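Local coordinates for protein kinase (PDB 3PY9) that is the extracellular region of a membrane Ser/Thr kinase, with PASTA domains that probably bind muropeptides of the cell wall and signal to the kinase, at residues Val144-Phe149 with Ile184-Lys189; Glu173-Ile178 with Val202-Lys207; Lys234-Ile239 with Ser247-Ser252. One frame throughout, in Å; residues are numbered along the deposited sequence.

Contact 1. Residues Val144-Phe149 with Ile184-Lys189; sequences VYVEDF and ISQSPK
Q186 reaches E147 and F149 through an almost fully extended side chain, with CG anti to the backbone N (chi1 -174°) and CD anti in turn. This carries its amide to the backbone of 147-149. Q186 NE2 donates to E147 O at 2.9 Å in a nearly straight bond. The donor stands above the carbonyl plane of E147, yet that oxygen lies in the plane of the Q186 amide. OE1 of Q186 accepts from F149 N, also at 2.9 Å. Both ends of the amide are therefore used, which fixes its flip. Q186 NE2 also donates to P188 O at 3.2 Å, on a lone pair of that carbonyl, and so ties the amide to its own turn, where P188 follows a cis peptide bond.

The contact lies in the third PASTA domain. It joins the chain between strand 143-146 and helix 154-162 to the end of strand 183-187. V146, which is buried, packs against the same turn. V146 CG1 lies 3.3 Å from P188 O, and the V146 and Q186 side chains pass each other head to tail. V146 also touches L161 of the helix and I199 of strand 198-204. The F149 ring turns away to the same helix, while F149 CB stays 3.4 Å from Q186 OE1.

Toward the outside, the chains of D148 and K189 lie alongside, in the same direction. CD of K189 is 3.6 Å from D148 OD1. K189 NZ forms a salt bridge with D148 OD2 at 3.6 Å, and one water joins the same two atoms. D148 OD1 is held by the backbone N of E150.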
loop_
_atom_site.group_PDB
_atom_site.type_symbol
_atom_site.label_atom_id
_atom_site.label_comp_id
_atom_site.label_asym_id
_atom_site.label_seq_id
_atom_site.Cartn_x
_atom_site.Cartn_y
_atom_site.Cartn_z
ATOM N N VAL A 144 2.870 -16.091 -3.327
ATOM C CA VAL A 144 2.569 -16.928 -4.480
ATOM C C VAL A 144 3.861 -17.564 -4.940
ATOM O O VAL A 144 4.891 -16.894 -5.004
ATOM C CB VAL A 144 1.973 -16.101 -5.625
ATOM C CG1 VAL A 144 1.693 -16.991 -6.851
ATOM C CG2 VAL A 144 0.681 -15.425 -5.147
ATOM N N TYR A 145 3.797 -18.848 -5.268
ATOM C CA TYR A 145 4.960 -19.595 -5.680
ATOM C C TYR A 145 5.364 -19.242 -7.116
ATOM O O TYR A 145 4.541 -19.237 -8.021
ATOM C CB TYR A 145 4.700 -21.091 -5.533
ATOM C CG TYR A 145 5.943 -21.941 -5.663
ATOM C CD1 TYR A 145 6.680 -22.298 -4.544
ATOM C CD2 TYR A 145 6.403 -22.371 -6.935
ATOM C CE1 TYR A 145 7.838 -23.075 -4.673
ATOM C CE2 TYR A 145 7.547 -23.157 -7.069
ATOM C CZ TYR A 145 8.271 -23.486 -5.941
ATOM O OH TYR A 145 9.403 -24.265 -6.051
ATOM N N VAL A 146 6.641 -18.926 -7.300
ATOM C CA VAL A 146 7.188 -18.621 -8.632
ATOM C C VAL A 146 7.750 -19.880 -9.278
ATOM O O VAL A 146 8.831 -20.343 -8.912
ATOM C CB VAL A 146 8.320 -17.602 -8.540
ATOM C CG1 VAL A 146 8.671 -17.058 -9.952
ATOM C CG2 VAL A 146 7.936 -16.479 -7.578
ATOM N N GLU A 147 7.007 -20.432 -10.234
ATOM C CA GLU A 147 7.448 -21.617 -10.947
ATOM C C GLU A 147 8.767 -21.396 -11.705
ATOM O O GLU A 147 8.931 -20.410 -12.444
ATOM C CB GLU A 147 6.373 -22.145 -11.892
ATOM C CG GLU A 147 6.769 -23.520 -12.443
ATOM C CD GLU A 147 5.763 -24.118 -13.392
ATOM O OE1 GLU A 147 4.684 -23.520 -13.603
ATOM O OE2 GLU A 147 6.047 -25.214 -13.899
ATOM N N ASP A 148 9.701 -22.326 -11.494
ATOM C CA ASP A 148 11.023 -22.270 -12.109
ATOM C C ASP A 148 10.918 -22.787 -13.524
ATOM O O ASP A 148 10.659 -23.971 -13.749
ATOM C CB ASP A 148 11.995 -23.118 -11.298
ATOM C CG ASP A 148 13.440 -22.990 -11.753
ATOM O OD1 ASP A 148 13.721 -22.469 -12.866
ATOM O OD2 ASP A 148 14.303 -23.444 -10.962
ATOM N N PHE A 149 11.098 -21.881 -14.473
ATOM C CA PHE A 149 10.990 -22.191 -15.890
ATOM C C PHE A 149 12.357 -22.157 -16.607
ATOM O O PHE A 149 12.409 -22.057 -17.843
ATOM C CB PHE A 149 10.048 -21.198 -16.573
ATOM C CG PHE A 149 8.563 -21.508 -16.400
ATOM C CD1 PHE A 149 7.977 -22.596 -17.051
ATOM C CD2 PHE A 149 7.751 -20.671 -15.629
ATOM C CE1 PHE A 149 6.599 -22.857 -16.925
ATOM C CE2 PHE A 149 6.385 -20.923 -15.489
ATOM C CZ PHE A 149 5.805 -22.021 -16.132
ATOM N N ILE A 184 17.154 -18.506 -20.640
ATOM C CA ILE A 184 18.515 -18.621 -20.134
ATOM C C ILE A 184 18.479 -18.595 -18.617
ATOM O O ILE A 184 19.013 -19.476 -17.980
ATOM C CB ILE A 184 19.445 -17.454 -20.609
ATOM C CG1 ILE A 184 19.252 -17.122 -22.094
ATOM C CG2 ILE A 184 20.916 -17.753 -20.270
ATOM C CD1 ILE A 184 19.554 -18.244 -23.022
ATOM N N SER A 185 17.840 -17.575 -18.048
ATOM C CA SER A 185 17.833 -17.385 -16.597
ATOM C C SER A 185 16.563 -16.713 -16.084
ATOM O O SER A 185 15.882 -15.996 -16.828
ATOM C CB SER A 185 19.049 -16.571 -16.162
ATOM O OG SER A 185 18.860 -15.206 -16.480
ATOM N N GLN A 186 16.278 -16.939 -14.800
ATOM C CA GLN A 186 15.052 -16.434 -14.156
ATOM C C GLN A 186 15.295 -16.042 -12.720
ATOM O O GLN A 186 15.921 -16.778 -11.959
ATOM C CB GLN A 186 13.941 -17.485 -14.183
ATOM C CG GLN A 186 12.564 -17.007 -13.666
ATOM C CD GLN A 186 11.556 -18.152 -13.620
ATOM O OE1 GLN A 186 11.624 -19.080 -14.444
ATOM N NE2 GLN A 186 10.624 -18.106 -12.648
ATOM N N SER A 187 14.753 -14.890 -12.351
ATOM C CA SER A 187 14.892 -14.363 -11.017
ATOM C C SER A 187 13.651 -13.550 -10.656
ATOM O O SER A 187 13.299 -12.622 -11.378
ATOM C CB SER A 187 16.133 -13.469 -10.968
ATOM O OG SER A 187 16.346 -13.005 -9.660
ATOM N N PRO A 188 12.984 -13.905 -9.540
ATOM C CA PRO A 188 13.228 -15.133 -8.751
ATOM C C PRO A 188 12.605 -16.387 -9.376
ATOM O O PRO A 188 11.882 -16.280 -10.372
ATOM C CB PRO A 188 12.569 -14.811 -7.411
ATOM C CG PRO A 188 11.434 -13.934 -7.798
ATOM C CD PRO A 188 11.962 -13.058 -8.905
ATOM N N LYS A 189 12.886 -17.555 -8.793
ATOM C CA LYS A 189 12.361 -18.851 -9.281
ATOM C C LYS A 189 12.432 -19.838 -8.134
ATOM O O LYS A 189 13.285 -19.672 -7.244
ATOM C CB LYS A 189 13.222 -19.394 -10.457
ATOM C CG LYS A 189 14.655 -19.802 -10.005
ATOM C CD LYS A 189 15.632 -19.989 -11.163
ATOM C CE LYS A 189 17.055 -20.167 -10.609
ATOM N NZ LYS A 189 17.224 -21.568 -10.187
HETATM O O HOH W 1 16.895 -23.590 -12.513
#

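Contact 2. Residues Glu173-Ile178 with Val202-Lys207; sequences EYSDDI and VVSKGK
The end of a parallel strand pair in the third PASTA domain is closed here. Strand 167-173 runs beside strand 198-204, and E173 pairs with S204 as their last bridge before both chains leave the sheet. E173 N donates to V203 O at 2.9 Å, and K205 N donates to E173 O. Beyond the strands, S175 N bonds to G206 O, so the two loops stay together for a further step.

The Y174 ring and the K205 side chain cross obliquely. CE of K205 sits over the centre of one ring face, 3.8 Å from the centroid of Y174, as a CH-pi contact. K205 NZ lies off-centre, 4.1 Å from the same Y174 centroid, in a cation-pi contact. The K205 chain is extended beyond CG and reaches across the ring. G206 O meets the edge of the ring in its plane. D243, in the C-terminal domain, binds both polar ends: it forms a salt bridge with K205 NZ and a hydrogen bond with Y174 OH. This joins the two domains.

At the strand end E173 also meets V202, with E173 OE1 3.4 Å from V202 CG1. D176 OD1 touches CG of K207.

Two serines organise the loops. S175 OG accepts from I178 N in an ST motif, and S204 OG accepts from G206 N in an ST turn. With OG anti to the backbone N (chi1 -178°), S204 turns its hydroxyl to I178 O. S204 OG is modelled as donating to I178 O at 2.5 Å, so short that the exact distance is doubtful.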
loop_
_atom_site.group_PDB
_atom_site.type_symbol
_atom_site.label_atom_id
_atom_site.label_comp_id
_atom_site.label_asym_id
_atom_site.label_seq_id
_atom_site.Cartn_x
_atom_site.Cartn_y
_atom_site.Cartn_z
ATOM N N GLU A 173 19.288 -12.426 -25.131
ATOM C CA GLU A 173 20.715 -12.649 -25.380
ATOM C C GLU A 173 20.958 -13.834 -26.308
ATOM O O GLU A 173 20.140 -14.761 -26.390
ATOM C CB GLU A 173 21.477 -12.862 -24.075
ATOM C CG GLU A 173 21.790 -11.587 -23.312
ATOM C CD GLU A 173 22.332 -11.856 -21.924
ATOM O OE1 GLU A 173 22.553 -13.039 -21.574
ATOM O OE2 GLU A 173 22.534 -10.877 -21.170
ATOM N N TYR A 174 22.088 -13.799 -27.007
ATOM C CA TYR A 174 22.499 -14.917 -27.855
ATOM C C TYR A 174 22.928 -16.115 -27.017
ATOM O O TYR A 174 23.523 -15.965 -25.942
ATOM C CB TYR A 174 23.638 -14.502 -28.789
ATOM C CG TYR A 174 23.220 -13.525 -29.854
ATOM C CD1 TYR A 174 22.296 -13.892 -30.830
ATOM C CD2 TYR A 174 23.742 -12.232 -29.884
ATOM C CE1 TYR A 174 21.904 -13.005 -31.819
ATOM C CE2 TYR A 174 23.352 -11.331 -30.864
ATOM C CZ TYR A 174 22.435 -11.729 -31.827
ATOM O OH TYR A 174 22.035 -10.860 -32.801
ATOM N N SER A 175 22.615 -17.304 -27.520
ATOM C CA SER A 175 22.991 -18.543 -26.868
ATOM C C SER A 175 23.235 -19.614 -27.905
ATOM O O SER A 175 22.523 -19.699 -28.909
ATOM C CB SER A 175 21.905 -19.019 -25.900
ATOM O OG SER A 175 22.173 -20.336 -25.449
ATOM N N ASP A 176 24.242 -20.440 -27.635
ATOM C CA ASP A 176 24.577 -21.558 -28.492
ATOM C C ASP A 176 23.883 -22.832 -28.011
ATOM O O ASP A 176 23.573 -23.710 -28.817
ATOM C CB ASP A 176 26.099 -21.720 -28.561
ATOM C CG ASP A 176 26.784 -20.524 -29.223
ATOM O OD1 ASP A 176 26.386 -20.152 -30.352
ATOM O OD2 ASP A 176 27.715 -19.947 -28.616
ATOM N N ASP A 177 23.614 -22.916 -26.708
ATOM C CA ASP A 177 23.009 -24.119 -26.125
ATOM C C ASP A 177 21.531 -24.018 -25.690
ATOM O O ASP A 177 20.965 -24.995 -25.189
ATOM C CB ASP A 177 23.882 -24.699 -24.988
ATOM C CG ASP A 177 24.480 -23.629 -24.067
ATOM O OD1 ASP A 177 25.235 -22.754 -24.552
ATOM O OD2 ASP A 177 24.235 -23.692 -22.839
ATOM N N ILE A 178 20.907 -22.856 -25.889
ATOM C CA ILE A 178 19.505 -22.666 -25.509
ATOM C C ILE A 178 18.656 -22.254 -26.716
ATOM O O ILE A 178 18.920 -21.228 -27.340
ATOM C CB ILE A 178 19.337 -21.597 -24.374
ATOM C CG1 ILE A 178 20.419 -21.707 -23.271
ATOM C CG2 ILE A 178 17.901 -21.606 -23.816
ATOM C CD1 ILE A 178 20.386 -22.969 -22.416
ATOM N N VAL A 202 16.011 -13.822 -18.672
ATOM C CA VAL A 202 16.936 -13.683 -19.791
ATOM C C VAL A 202 16.597 -14.794 -20.762
ATOM O O VAL A 202 16.578 -15.976 -20.393
ATOM C CB VAL A 202 18.415 -13.680 -19.355
ATOM C CG1 VAL A 202 19.342 -13.601 -20.581
ATOM C CG2 VAL A 202 18.674 -12.512 -18.384
ATOM N N VAL A 203 16.296 -14.379 -21.995
ATOM C CA VAL A 203 15.670 -15.223 -23.007
ATOM C C VAL A 203 16.587 -15.386 -24.227
ATOM O O VAL A 203 17.317 -14.459 -24.616
ATOM C CB VAL A 203 14.286 -14.656 -23.421
ATOM C CG1 VAL A 203 13.599 -15.550 -24.446
ATOM C CG2 VAL A 203 13.391 -14.477 -22.180
ATOM N N SER A 204 16.558 -16.583 -24.801
ATOM C CA SER A 204 17.410 -16.913 -25.930
ATOM C C SER A 204 16.816 -16.425 -27.252
ATOM O O SER A 204 15.655 -16.710 -27.576
ATOM C CB SER A 204 17.666 -18.432 -25.977
ATOM O OG SER A 204 18.543 -18.780 -27.038
ATOM N N LYS A 205 17.631 -15.682 -28.000
ATOM C CA LYS A 205 17.323 -15.331 -29.386
ATOM C C LYS A 205 18.226 -16.100 -30.376
ATOM O O LYS A 205 18.581 -15.588 -31.454
ATOM C CB LYS A 205 17.414 -13.815 -29.597
ATOM C CG LYS A 205 18.714 -13.204 -29.170
ATOM C CD LYS A 205 18.856 -11.818 -29.746
ATOM C CE LYS A 205 19.940 -11.032 -29.033
ATOM N NZ LYS A 205 20.162 -9.747 -29.743
ATOM N N GLY A 206 18.574 -17.335 -30.000
ATOM C CA GLY A 206 19.455 -18.195 -30.802
ATOM C C GLY A 206 20.928 -17.793 -30.858
ATOM O O GLY A 206 21.396 -16.953 -30.085
ATOM N N LYS A 207 21.651 -18.403 -31.801
ATOM C CA LYS A 207 23.091 -18.186 -31.984
ATOM C C LYS A 207 23.405 -16.915 -32.788
ATOM O O LYS A 207 22.686 -16.585 -33.729
ATOM C CB LYS A 207 23.726 -19.414 -32.654
ATOM C CG LYS A 207 23.465 -20.741 -31.926
ATOM C CD LYS A 207 22.297 -21.503 -32.551
ATOM C CE LYS A 207 22.778 -22.600 -33.485
ATOM N NZ LYS A 207 22.969 -23.910 -32.782
HETATM O O HOH W 2 25.435 -23.814 -31.646
#

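Contact 3. Residues Lys234-Ile239 with Ser247-Ser252; sequences KVKVYI and STEKGS
The Y238 ring carries E249 on one face. CB of E249 stands 3.8 Å above the ring plane of Y238, offset toward the rim, in a CH-pi contact. The carboxylate of E249 is turned steeply to the ring, with the two planes 73° apart. E249 OE1 lies 3.5 Å from Y238 CE1. The two side chains keep each other company in one direction. T248 C comes close to Y238 CD1, obliquely to the ring.

E249 has CG between its backbone N and carbonyl carbon (chi1 59°), and a bend at chi2 brings CD, and with it the carboxylate, to K236 CD. The bent chain crosses that of K236, whose CD is 3.5 Å from E249 OE2. The charged ends stay apart, with K236 NZ 5.4 Å from E249 OE2, so this is methylene packing with at most a distant attraction.

I239 and K250 also meet. CD1 of I239 touches K250 CB at 3.6 Å. I239 packs as well on I263 and L265 of strand 259-265.

The backbones bond through V237. V237 N donates to G251 O at 3.0 Å. Its O accepts from G251 N, on a lone pair, and from K250 N in a weak, bent bond. One carbonyl thus takes two successive N-H groups. K236 CA and S252 CA add C-H contacts to G251 O and V235 O. Near the end of the pairing, one water accepts from I239 N.

V237 and G251 form a hydrogen-bonded antiparallel pair, and K236 and S252 form a non-hydrogen-bonded one. With K250 and G251 both facing V237, this is a classic beta bulge where strand 251-255 joins strand 233-241, in the all-antiparallel sheet of the C-terminal PASTA-like domain.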
loop_
_atom_site.group_PDB
_atom_site.type_symbol
_atom_site.label_atom_id
_atom_site.label_comp_id
_atom_site.label_asym_id
_atom_site.label_seq_id
_atom_site.Cartn_x
_atom_site.Cartn_y
_atom_site.Cartn_z
ATOM N N LYS A 234 34.542 13.036 -19.692
ATOM C CA LYS A 234 34.124 11.686 -19.979
ATOM C C LYS A 234 33.190 11.634 -21.190
ATOM O O LYS A 234 32.201 12.363 -21.275
ATOM C CB LYS A 234 33.421 11.098 -18.766
ATOM C CG LYS A 234 33.431 9.568 -18.730
ATOM C CD LYS A 234 32.445 9.010 -17.679
ATOM C CE LYS A 234 32.119 10.014 -16.569
ATOM N NZ LYS A 234 33.340 10.531 -15.885
ATOM N N VAL A 235 33.519 10.754 -22.121
ATOM C CA VAL A 235 32.719 10.583 -23.314
ATOM C C VAL A 235 31.943 9.288 -23.163
ATOM O O VAL A 235 32.492 8.279 -22.727
ATOM C CB VAL A 235 33.591 10.566 -24.587
ATOM C CG1 VAL A 235 32.740 10.457 -25.841
ATOM C CG2 VAL A 235 34.448 11.806 -24.629
ATOM N N LYS A 236 30.658 9.345 -23.498
ATOM C CA LYS A 236 29.815 8.163 -23.535
ATOM C C LYS A 236 29.103 8.124 -24.875
ATOM O O LYS A 236 28.431 9.091 -25.277
ATOM C CB LYS A 236 28.817 8.161 -22.371
ATOM C CG LYS A 236 29.456 7.896 -21.017
ATOM C CD LYS A 236 28.429 7.847 -19.909
ATOM C CE LYS A 236 29.084 8.139 -18.563
ATOM N NZ LYS A 236 29.307 9.616 -18.388
ATOM N N VAL A 237 29.283 7.002 -25.563
ATOM C CA VAL A 237 28.721 6.752 -26.871
ATOM C C VAL A 237 27.602 5.718 -26.707
ATOM O O VAL A 237 27.811 4.622 -26.158
ATOM C CB VAL A 237 29.803 6.236 -27.846
ATOM C CG1 VAL A 237 29.284 6.210 -29.283
ATOM C CG2 VAL A 237 31.074 7.095 -27.755
ATOM N N TYR A 238 26.409 6.085 -27.156
ATOM C CA TYR A 238 25.244 5.200 -27.089
ATOM C C TYR A 238 24.851 4.875 -28.510
ATOM O O TYR A 238 24.761 5.771 -29.347
ATOM C CB TYR A 238 24.067 5.852 -26.352
ATOM C CG TYR A 238 24.405 6.412 -24.990
ATOM C CD1 TYR A 238 24.102 5.709 -23.824
ATOM C CD2 TYR A 238 25.033 7.658 -24.864
ATOM C CE1 TYR A 238 24.417 6.241 -22.558
ATOM C CE2 TYR A 238 25.354 8.190 -23.620
ATOM C CZ TYR A 238 25.044 7.484 -22.468
ATOM O OH TYR A 238 25.363 8.039 -21.237
ATOM N N ILE A 239 24.640 3.591 -28.774
ATOM C CA ILE A 239 24.339 3.095 -30.120
ATOM C C ILE A 239 22.978 2.405 -30.142
ATOM O O ILE A 239 22.642 1.678 -29.212
ATOM C CB ILE A 239 25.473 2.137 -30.634
ATOM C CG1 ILE A 239 26.600 2.933 -31.269
ATOM C CG2 ILE A 239 24.988 1.169 -31.677
ATOM C CD1 ILE A 239 27.633 3.408 -30.288
ATOM N N SER A 247 20.445 1.551 -24.871
ATOM C CA SER A 247 20.023 1.511 -23.469
ATOM C C SER A 247 21.123 2.073 -22.578
ATOM O O SER A 247 20.917 3.058 -21.857
ATOM C CB SER A 247 19.688 0.068 -23.045
ATOM O OG SER A 247 19.115 -0.684 -24.113
ATOM N N THR A 248 22.287 1.428 -22.638
ATOM C CA THR A 248 23.470 1.859 -21.907
ATOM C C THR A 248 24.571 2.150 -22.924
ATOM O O THR A 248 24.409 1.845 -24.121
ATOM C CB THR A 248 23.928 0.794 -20.882
ATOM O OG1 THR A 248 24.047 -0.478 -21.533
ATOM C CG2 THR A 248 22.919 0.684 -19.729
ATOM N N GLU A 249 25.670 2.754 -22.471
ATOM C CA GLU A 249 26.716 3.173 -23.404
ATOM C C GLU A 249 27.477 2.016 -24.044
ATOM O O GLU A 249 27.845 1.053 -23.373
ATOM C CB GLU A 249 27.664 4.230 -22.796
ATOM C CG GLU A 249 28.413 3.830 -21.526
ATOM C CD GLU A 249 27.685 4.241 -20.265
ATOM O OE1 GLU A 249 26.446 4.423 -20.326
ATOM O OE2 GLU A 249 28.348 4.384 -19.213
ATOM N N LYS A 250 27.682 2.119 -25.353
ATOM C CA LYS A 250 28.531 1.202 -26.091
ATOM C C LYS A 250 30.009 1.602 -25.973
ATOM O O LYS A 250 30.903 0.806 -26.285
ATOM C CB LYS A 250 28.113 1.190 -27.557
ATOM C CG LYS A 250 28.723 0.079 -28.395
ATOM C CD LYS A 250 27.881 -1.189 -28.330
ATOM C CE LYS A 250 28.373 -2.267 -29.317
ATOM N NZ LYS A 250 27.953 -2.006 -30.725
ATOM N N GLY A 251 30.259 2.828 -25.513
ATOM C CA GLY A 251 31.617 3.387 -25.391
ATOM C C GLY A 251 31.735 4.293 -24.182
ATOM O O GLY A 251 30.799 5.023 -23.861
ATOM N N SER A 252 32.884 4.235 -23.505
ATOM C CA SER A 252 33.140 5.003 -22.277
ATOM C C SER A 252 34.640 5.244 -22.105
ATOM O O SER A 252 35.407 4.301 -21.885
ATOM C CB SER A 252 32.579 4.273 -21.053
ATOM O OG SER A 252 32.670 5.068 -19.869
HETATM O O HOH W 3 24.403 1.903 -26.634
#

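Overall arrangement
Along the chain, 144-149 comes first, then 173-178, then 184-189, where contact 1 closes a loop holding helix 154-162. Contact 2 closes afterwards, at 202-207, so the two cross. They touch through S185 and V202 on neighbouring strands, and through I184 packed on I178 and S204. Both tie the third PASTA domain together: contact 1 fastens its entry segment to the sheet, and contact 2 joins the ends of strands 167-173 and 198-204 and the loops that follow. Contact 3 follows in series and closes a short loop inside the C-terminal domain. Its centre lies about 24 Å from that of contact 2 and 32 Å from that of contact 1.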